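Local coordinates for protein RNA polymerase II subunit A C-terminal domain phosphatase SSU72 (Homo sapiens, PDB 4H3K) that removes phosphate from phosphoserine and phosphothreonine in the C-terminal domain of RNA polymerase II and takes part in RNA processing and transcription termination, at residues Asp126-Cys131 and Asp137-Asp142. The protein carries 1 engineered substitution. Sequence-based numbering, arbitrary orientation.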
ATOM      1  N   ASP B 126      -5.982   1.173   6.492  1.00 25.31           N
ATOM      2  CA  ASP B 126      -4.784   1.788   7.040  1.00 25.45           C
ATOM      3  C   ASP B 126      -3.965   0.721   7.741  1.00 24.36           C
ATOM      4  O   ASP B 126      -2.730   0.755   7.727  1.00 24.56           O
ATOM      5  CB  ASP B 126      -5.177   2.852   8.076  1.00 25.99           C
ATOM      6  CG  ASP B 126      -5.991   4.003   7.453  1.00 29.38           C
ATOM      7  OD1 ASP B 126      -5.595   4.497   6.392  1.00 30.24           O
ATOM      8  OD2 ASP B 126      -6.994   4.420   8.048  1.00 31.59           O
ATOM      9  N   LEU B 127      -4.670  -0.210   8.392  1.00 22.92           N
ATOM     10  CA  LEU B 127      -4.029  -1.155   9.310  1.00 21.48           C
ATOM     11  C   LEU B 127      -4.737  -2.481   9.249  1.00 20.34           C
ATOM     12  O   LEU B 127      -5.966  -2.529   9.334  1.00 20.27           O
ATOM     13  CB  LEU B 127      -4.054  -0.618  10.744  1.00 21.65           C
ATOM     14  CG  LEU B 127      -3.582  -1.577  11.844  1.00 22.00           C
ATOM     15  CD1 LEU B 127      -2.082  -1.916  11.628  1.00 19.88           C
ATOM     16  CD2 LEU B 127      -3.825  -0.981  13.234  1.00 21.55           C
ATOM     17  N   ILE B 128      -3.963  -3.548   9.041  1.00 18.75           N
ATOM     18  CA  ILE B 128      -4.522  -4.897   9.018  1.00 19.55           C
ATOM     19  C   ILE B 128      -3.894  -5.643  10.177  1.00 20.41           C
ATOM     20  O   ILE B 128      -2.680  -5.743  10.253  1.00 20.81           O
ATOM     21  CB  ILE B 128      -4.253  -5.640   7.674  1.00 19.04           C
ATOM     22  CG1 ILE B 128      -4.852  -4.850   6.470  1.00 18.50           C
ATOM     23  CG2 ILE B 128      -4.758  -7.096   7.772  1.00 17.16           C
ATOM     24  CD1 ILE B 128      -4.397  -5.374   5.021  1.00 18.21           C
ATOM     25  N   LEU B 129      -4.724  -6.173  11.068  1.00 21.20           N
ATOM     26  CA  LEU B 129      -4.249  -6.940  12.202  1.00 21.76           C
ATOM     27  C   LEU B 129      -4.588  -8.397  11.991  1.00 21.98           C
ATOM     28  O   LEU B 129      -5.751  -8.727  11.721  1.00 23.15           O
ATOM     29  CB  LEU B 129      -4.924  -6.452  13.464  1.00 23.11           C
ATOM     30  CG  LEU B 129      -4.482  -5.015  13.786  1.00 26.62           C
ATOM     31  CD1 LEU B 129      -5.564  -4.281  14.450  1.00 31.96           C
ATOM     32  CD2 LEU B 129      -3.287  -5.082  14.696  1.00 30.15           C
ATOM     33  N   THR B 130      -3.594  -9.269  12.145  1.00 20.97           N
ATOM     34  CA  THR B 130      -3.816 -10.700  11.987  1.00 21.26           C
ATOM     35  C   THR B 130      -3.667 -11.366  13.340  1.00 22.34           C
ATOM     36  O   THR B 130      -2.969 -10.848  14.216  1.00 21.98           O
ATOM     37  CB  THR B 130      -2.860 -11.323  10.927  1.00 21.96           C
ATOM     38  OG1 THR B 130      -1.500 -11.188  11.359  1.00 20.57           O
ATOM     39  CG2 THR B 130      -3.011 -10.580   9.580  1.00 22.28           C
ATOM     40  N   CYS B 131      -4.323 -12.522  13.513  1.00 22.78           N
ATOM     41  CA  CYS B 131      -4.450 -13.151  14.819  1.00 23.67           C
ATOM     42  C   CYS B 131      -3.549 -14.379  15.013  1.00 23.32           C
ATOM     43  O   CYS B 131      -3.633 -15.014  16.038  1.00 24.44           O
ATOM     44  CB  CYS B 131      -5.925 -13.500  15.104  1.00 23.78           C
ATOM     45  SG  CYS B 131      -7.011 -12.029  15.028  1.00 29.45           S
ATOM     46  N   ASP B 137       1.151 -14.558   7.252  1.00 22.64           N
ATOM     47  CA  ASP B 137       1.821 -15.031   6.020  1.00 23.75           C
ATOM     48  C   ASP B 137       0.856 -15.035   4.831  1.00 23.20           C
ATOM     49  O   ASP B 137       1.229 -14.672   3.724  1.00 23.76           O
ATOM     50  CB  ASP B 137       2.391 -16.447   6.188  1.00 24.74           C
ATOM     51  CG  ASP B 137       3.576 -16.485   7.105  1.00 28.24           C
ATOM     52  OD1 ASP B 137       4.236 -15.430   7.308  1.00 26.80           O
ATOM     53  OD2 ASP B 137       3.849 -17.576   7.641  1.00 26.97           O
ATOM     54  N   GLN B 138      -0.385 -15.431   5.066  1.00 23.31           N
ATOM     55  CA  GLN B 138      -1.370 -15.528   3.992  1.00 24.96           C
ATOM     56  C   GLN B 138      -1.790 -14.140   3.525  1.00 23.90           C
ATOM     57  O   GLN B 138      -1.916 -13.878   2.313  1.00 22.65           O
ATOM     58  CB  GLN B 138      -2.579 -16.372   4.449  1.00 25.08           C
ATOM     59  CG  GLN B 138      -2.215 -17.875   4.501  1.00 31.39           C
ATOM     60  CD  GLN B 138      -3.311 -18.780   5.039  1.00 37.28           C
ATOM     61  OE1 GLN B 138      -3.955 -18.501   6.068  1.00 39.38           O
ATOM     62  NE2 GLN B 138      -3.517 -19.894   4.347  1.00 40.93           N
ATOM     63  N   VAL B 139      -2.003 -13.249   4.480  1.00 22.13           N
ATOM     64  CA  VAL B 139      -2.351 -11.882   4.129  1.00 22.90           C
ATOM     65  C   VAL B 139      -1.231 -11.250   3.294  1.00 23.13           C
ATOM     66  O   VAL B 139      -1.477 -10.636   2.251  1.00 23.59           O
ATOM     67  CB  VAL B 139      -2.576 -11.004   5.405  1.00 22.93           C
ATOM     68  CG1 VAL B 139      -2.477  -9.519   5.043  1.00 21.00           C
ATOM     69  CG2 VAL B 139      -3.951 -11.356   6.058  1.00 22.85           C
ATOM     70  N   VAL B 140       0.011 -11.414   3.743  1.00 24.05           N
ATOM     71  CA  VAL B 140       1.157 -10.849   3.013  1.00 23.61           C
ATOM     72  C   VAL B 140       1.345 -11.471   1.620  1.00 25.36           C
ATOM     73  O   VAL B 140       1.562 -10.742   0.632  1.00 25.50           O
ATOM     74  CB  VAL B 140       2.452 -10.936   3.852  1.00 24.05           C
ATOM     75  CG1 VAL B 140       3.677 -10.548   3.011  1.00 25.34           C
ATOM     76  CG2 VAL B 140       2.330  -9.998   5.065  1.00 21.24           C
ATOM     77  N   GLU B 141       1.242 -12.801   1.538  1.00 25.42           N
ATOM     78  CA  GLU B 141       1.329 -13.459   0.246  1.00 26.88           C
ATOM     79  C   GLU B 141       0.289 -12.893  -0.716  1.00 26.85           C
ATOM     80  O   GLU B 141       0.600 -12.600  -1.870  1.00 26.99           O
ATOM     81  CB  GLU B 141       1.121 -14.968   0.352  1.00 27.69           C
ATOM     82  CG  GLU B 141       1.370 -15.624  -1.043  1.00 34.57           C
ATOM     83  CD  GLU B 141       1.480 -17.121  -0.998  1.00 43.10           C
ATOM     84  OE1 GLU B 141       1.013 -17.718  -0.001  1.00 45.80           O
ATOM     85  OE2 GLU B 141       2.041 -17.699  -1.968  1.00 49.76           O
ATOM     86  N   ASP B 142      -0.953 -12.774  -0.246  1.00 25.88           N
ATOM     87  CA  ASP B 142      -2.023 -12.244  -1.069  1.00 27.33           C
ATOM     88  C   ASP B 142      -1.718 -10.797  -1.553  1.00 26.74           C
ATOM     89  O   ASP B 142      -1.686 -10.534  -2.747  1.00 26.91           O
ATOM     90  CB  ASP B 142      -3.334 -12.266  -0.283  1.00 27.57           C
ATOM     91  CG  ASP B 142      -4.516 -11.921  -1.135  1.00 33.40           C
ATOM     92  OD1 ASP B 142      -4.508 -12.292  -2.318  1.00 40.08           O
ATOM     93  OD2 ASP B 142      -5.454 -11.275  -0.652  1.00 37.62           O
TER
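V139 on the helix meets two residues of the neighbouring strand, I128 and T130, and is the one side chain of 137-142 to touch 126-131. Earlier in the helix, D137 points away from the strand and forms a salt bridge with a basic side chain of another protein's chain, against which V140, one residue past V139, packs through an apolar contact. At V139 the two methyls divide the work. CG2, anti to the carbonyl carbon, meets T130 CG2 tip to tip at 3.7 Å; CG1, anti to the backbone N (chi1 161°), faces I128 CG2 more loosely at 4.3 Å. I128 and T130, two apart in the strand, both point toward the helix, and V139 also packs on V31 of the adjacent parallel strand. The arrangement illustrates the first half of a right-handed beta-alpha-beta crossover: strand 127-130 runs into helix 133-145, which lies over one face of the mixed sheet before strand 153-159 returns parallel beside the first. T130 gives the helix its methyl, and its OG1 is hydrogen-bonded to N158 OD1 on that returning strand.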